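Long-range contact in Fc fragment of IgE receptor II (Bos taurus, PDB 6PWR), which is a C-type lectin receptor (CD23) that probably binds IgE at low affinity and here holds calcium and a mannose-containing glycan: residues 101-106 with 114-119. Sequence-based numbering, arbitrary orientation.
With CA (calcium ion), chain C; CA (calcium ion), chain D; MAN (alpha-D-mannopyranose), chain B; NAG (2-acetamido-2-deoxy-beta-D-glucopyranose), chain E.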
ATOM      1  N   GLN A 101      -5.727  18.167   9.406  1.00 10.58           N
ATOM      2  CA  GLN A 101      -5.650  19.083   8.282  1.00 12.06           C
ATOM      3  C   GLN A 101      -6.007  18.425   6.957  1.00 10.71           C
ATOM      4  O   GLN A 101      -6.083  19.112   5.935  1.00 10.28           O
ATOM      5  CB  GLN A 101      -4.246  19.689   8.228  1.00 14.23           C
ATOM      6  CG  GLN A 101      -4.047  20.743   9.290  1.00 16.63           C
ATOM      7  CD  GLN A 101      -5.075  21.835   9.155  1.00 14.74           C
ATOM      8  OE1 GLN A 101      -5.217  22.424   8.085  1.00 17.59           O
ATOM      9  NE2 GLN A 101      -5.820  22.092  10.223  1.00 20.69           N
ATOM     10  N   GLY A 102      -6.257  17.124   6.954  1.00  9.64           N
ATOM     11  CA  GLY A 102      -6.490  16.409   5.722  1.00  8.85           C
ATOM     12  C   GLY A 102      -5.558  15.224   5.646  1.00  7.87           C
ATOM     13  O   GLY A 102      -4.350  15.344   5.877  1.00  9.46           O
ATOM     14  N   GLU A 103      -6.117  14.066   5.335  1.00  5.45           N
ATOM     15  CA  GLU A 103      -5.360  12.825   5.252  1.00  5.02           C
ATOM     16  C   GLU A 103      -5.633  12.256   3.878  1.00  5.25           C
ATOM     17  O   GLU A 103      -6.764  11.863   3.574  1.00  5.11           O
ATOM     18  CB  GLU A 103      -5.789  11.868   6.358  1.00  5.53           C
ATOM     19  CG  GLU A 103      -5.465  12.410   7.730  1.00  5.04           C
ATOM     20  CD  GLU A 103      -5.791  11.431   8.826  1.00  5.93           C
ATOM     21  OE1 GLU A 103      -6.870  10.821   8.765  1.00  5.74           O
ATOM     22  OE2 GLU A 103      -4.966  11.262   9.747  1.00  5.85           O
ATOM     23  N   ASN A 104      -4.612  12.227   3.040  1.00  4.42           N
ATOM     24  CA  ASN A 104      -4.829  11.903   1.646  1.00  5.67           C
ATOM     25  C   ASN A 104      -4.042  10.708   1.159  1.00  5.51           C
ATOM     26  O   ASN A 104      -4.113  10.388  -0.034  1.00  5.73           O
ATOM     27  CB  ASN A 104      -4.566  13.131   0.775  1.00  5.80           C
ATOM     28  CG  ASN A 104      -5.370  14.322   1.231  1.00  4.94           C
ATOM     29  OD1 ASN A 104      -6.525  14.192   1.636  1.00  6.15           O
ATOM     30  ND2 ASN A 104      -4.757  15.490   1.194  1.00  6.38           N
ATOM     31  N   CYS A 105      -3.310  10.042   2.040  1.00  4.75           N
ATOM     32  CA  CYS A 105      -2.492   8.900   1.676  1.00  4.56           C
ATOM     33  C   CYS A 105      -2.855   7.742   2.585  1.00  4.87           C
ATOM     34  O   CYS A 105      -3.033   7.929   3.794  1.00  7.26           O
ATOM     35  CB  CYS A 105      -1.013   9.244   1.853  1.00  5.74           C
ATOM     36  SG  CYS A 105      -0.441  10.455   0.652  1.00  6.67           S
ATOM     37  N   VAL A 106      -2.946   6.548   2.032  1.00  4.07           N
ATOM     38  CA  VAL A 106      -3.464   5.422   2.791  1.00  4.52           C
ATOM     39  C   VAL A 106      -2.335   4.530   3.277  1.00  4.08           C
ATOM     40  O   VAL A 106      -1.373   4.232   2.553  1.00  3.53           O
ATOM     41  CB  VAL A 106      -4.512   4.638   1.992  1.00  4.14           C
ATOM     42  CG1 VAL A 106      -5.064   3.496   2.821  1.00  4.72           C
ATOM     43  CG2 VAL A 106      -5.635   5.569   1.564  1.00  4.50           C
ATOM     44  N   TRP A 114      -7.011  -0.499   6.807  1.00  3.54           N
ATOM     45  CA  TRP A 114      -6.534   0.698   6.142  1.00  4.15           C
ATOM     46  C   TRP A 114      -6.952   1.943   6.902  1.00  3.90           C
ATOM     47  O   TRP A 114      -8.054   2.018   7.457  1.00  4.22           O
ATOM     48  CB  TRP A 114      -7.087   0.802   4.730  1.00  4.67           C
ATOM     49  CG  TRP A 114      -6.836  -0.357   3.843  1.00  3.43           C
ATOM     50  CD1 TRP A 114      -6.021  -1.428   4.055  1.00  4.29           C
ATOM     51  CD2 TRP A 114      -7.446  -0.557   2.574  1.00  3.88           C
ATOM     52  NE1 TRP A 114      -6.078  -2.287   2.973  1.00  4.14           N
ATOM     53  CE2 TRP A 114      -6.960  -1.775   2.059  1.00  3.97           C
ATOM     54  CE3 TRP A 114      -8.368   0.176   1.825  1.00  4.65           C
ATOM     55  CZ2 TRP A 114      -7.370  -2.274   0.828  1.00  4.43           C
ATOM     56  CZ3 TRP A 114      -8.762  -0.313   0.608  1.00  5.20           C
ATOM     57  CH2 TRP A 114      -8.268  -1.523   0.117  1.00  4.57           C
ATOM     58  N   ASN A 115      -6.066   2.928   6.904  1.00  4.02           N
ATOM     59  CA  ASN A 115      -6.341   4.220   7.496  1.00  4.55           C
ATOM     60  C   ASN A 115      -5.802   5.277   6.552  1.00  3.75           C
ATOM     61  O   ASN A 115      -4.691   5.138   6.034  1.00  4.43           O
ATOM     62  CB  ASN A 115      -5.597   4.330   8.826  1.00  4.75           C
ATOM     63  CG  ASN A 115      -5.665   5.709   9.412  1.00  4.21           C
ATOM     64  OD1 ASN A 115      -6.736   6.306   9.463  1.00  4.33           O
ATOM     65  ND2 ASN A 115      -4.515   6.242   9.832  1.00  5.17           N
ATOM     66  N   ASP A 116      -6.572   6.338   6.325  1.00  4.23           N
ATOM     67  CA  ASP A 116      -5.981   7.498   5.678  1.00  4.77           C
ATOM     68  C   ASP A 116      -5.147   8.281   6.677  1.00  3.84           C
ATOM     69  O   ASP A 116      -5.538   8.465   7.830  1.00  4.57           O
ATOM     70  CB  ASP A 116      -7.023   8.386   4.988  1.00  4.84           C
ATOM     71  CG  ASP A 116      -8.095   8.925   5.926  1.00  5.20           C
ATOM     72  OD1 ASP A 116      -8.308   8.374   7.026  1.00  4.28           O
ATOM     73  OD2 ASP A 116      -8.754   9.905   5.500  1.00  5.75           O
ATOM     74  N   ALA A 117      -3.988   8.726   6.231  1.00  3.91           N
ATOM     75  CA  ALA A 117      -3.069   9.435   7.094  1.00  4.49           C
ATOM     76  C   ALA A 117      -2.534  10.653   6.367  1.00  4.61           C
ATOM     77  O   ALA A 117      -2.609  10.760   5.141  1.00  5.12           O
ATOM     78  CB  ALA A 117      -1.898   8.546   7.529  1.00  5.22           C
ATOM     79  N   PHE A 118      -1.977  11.570   7.151  1.00  4.84           N
ATOM     80  CA  PHE A 118      -1.258  12.693   6.583  1.00  5.41           C
ATOM     81  C   PHE A 118      -0.123  12.178   5.711  1.00  5.17           C
ATOM     82  O   PHE A 118       0.694  11.359   6.143  1.00  4.65           O
ATOM     83  CB  PHE A 118      -0.711  13.547   7.722  1.00  6.62           C
ATOM     84  CG  PHE A 118       0.236  14.619   7.279  1.00  6.87           C
ATOM     85  CD1 PHE A 118      -0.071  15.451   6.219  1.00  9.14           C
ATOM     86  CD2 PHE A 118       1.433  14.800   7.941  1.00  8.22           C
ATOM     87  CE1 PHE A 118       0.815  16.450   5.824  1.00 10.17           C
ATOM     88  CE2 PHE A 118       2.312  15.793   7.556  1.00 10.09           C
ATOM     89  CZ  PHE A 118       2.009  16.607   6.492  1.00 11.51           C
ATOM     90  N   CYS A 119      -0.073  12.662   4.472  1.00  5.81           N
ATOM     91  CA  CYS A 119       0.916  12.161   3.530  1.00  6.20           C
ATOM     92  C   CYS A 119       2.337  12.406   4.000  1.00  5.87           C
ATOM     93  O   CYS A 119       3.246  11.685   3.581  1.00  6.52           O
ATOM     94  CB  CYS A 119       0.687  12.795   2.157  1.00  7.27           C
ATOM     95  SG  CYS A 119      -0.884  12.287   1.416  1.00  7.59           S
TER
HETATM   96 CA    CA C 301      -7.547   8.586   9.242  1.00  4.63          CA
HETATM   97 CA    CA D 302      -8.445  12.783   2.053  1.00  5.69          CA
HETATM   98  C1  MAN B   1      -4.963   8.901  14.449  1.00  8.52           C
HETATM   99  C2  MAN B   1      -4.584   8.871  12.964  1.00  7.14           C
HETATM  100  C3  MAN B   1      -5.833   9.088  12.115  1.00  6.95           C
HETATM  101  C4  MAN B   1      -6.881   8.069  12.480  1.00  6.35           C
HETATM  102  C5  MAN B   1      -7.236   8.223  13.959  1.00  7.96           C
HETATM  103  C6  MAN B   1      -8.261   7.205  14.418  1.00  8.99           C
HETATM  104  O1  MAN B   1      -5.274  10.232  14.749  1.00  9.68           O
HETATM  105  O2  MAN B   1      -4.167   7.576  12.616  1.00  5.99           O
HETATM  106  O3  MAN B   1      -5.568   8.961  10.730  1.00  5.39           O
HETATM  107  O4  MAN B   1      -8.022   8.273  11.672  1.00  6.09           O
HETATM  108  O5  MAN B   1      -6.037   8.026  14.745  1.00  8.67           O
HETATM  109  O6  MAN B   1      -8.578   7.459  15.792  1.00 11.56           O
HETATM  110  C1  NAG E   2      -2.787   7.365  12.880  1.00  7.99           C
HETATM  111  C2  NAG E   2      -2.582   5.871  13.076  1.00  8.24           C
HETATM  112  C3  NAG E   2      -1.108   5.578  13.310  1.00  8.17           C
HETATM  113  C4  NAG E   2      -0.258   6.205  12.212  1.00  6.81           C
HETATM  114  C5  NAG E   2      -0.617   7.673  12.003  1.00  5.74           C
HETATM  115  C6  NAG E   2       0.069   8.275  10.799  1.00  6.21           C
HETATM  116  C7  NAG E   2      -4.620   4.858  14.009  1.00 11.26           C
HETATM  117  C8  NAG E   2      -5.317   4.395  15.254  1.00 15.40           C
HETATM  118  N2  NAG E   2      -3.393   5.369  14.177  1.00  9.95           N
HETATM  119  O3  NAG E   2      -0.912   4.169  13.318  1.00 10.39           O
HETATM  120  O4  NAG E   2       1.112   6.118  12.574  1.00  7.26           O
HETATM  121  O5  NAG E   2      -2.027   7.804  11.782  1.00  5.75           O
HETATM  122  O6  NAG E   2      -0.124   9.680  10.728  1.00  6.73           O
HETATM  123  O7  NAG E   2      -5.140   4.760  12.901  1.00  9.51           O
HETATM  124  O   HOH W   1      -2.207  11.292  10.037  1.00  5.59           O
HETATM  125  O   HOH W   2      -9.523  10.971   3.121  1.00  6.47           O
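The E103 side chain runs out straight (chi2 -176°) toward D116, a chi1 of 59° turns the D116 carboxylate to meet it, and the two acids converge on one calcium ion. E103 OE1 and D116 OD1 each lie 2.4 Å from this ion, and D116 adds its backbone O, while OD1 of N115 binds the same metal from the neighbouring position; E95 and N97 complete the protein ligands. The shared cation probably offsets the repulsion between E103 OE1 and D116 O, 2.9 Å apart; E103 also has a polar partner in A99, and D116 in D98. Mannose O3 and O4 occupy the remaining coordination positions, and O3 is gripped further by N115 ND2, which donates to it over 3.1 Å, and lies 2.6 Å from E103 OE2. A water bridges E103 OE2, F118 N and O6 of the N-acetylglucosamine. The backbone O of E103 binds a second calcium, which the N104 side chain also reaches, with D71, E75 and D98; a water on that ion donates to D116 OD2, linking the two metal sites.

In the backbone, C105 and A117 form an antiparallel hydrogen-bonded pair, in which A117 N donates to C105 O over 2.7 Å. A classic bulge sets N104 and C105 opposite A117, and the disulfide C105–C119 (SG to SG 2.0 Å, chi3 98°) ties the strand to the residues following its partner. The long loop with its E95-P96-N97 (EPN) motif, E103 and the W114-N115-D116 (WND) motif, with calcium binding vicinal 3- and 4-hydroxyls, make the primary sugar-binding site of C-type lectin domains.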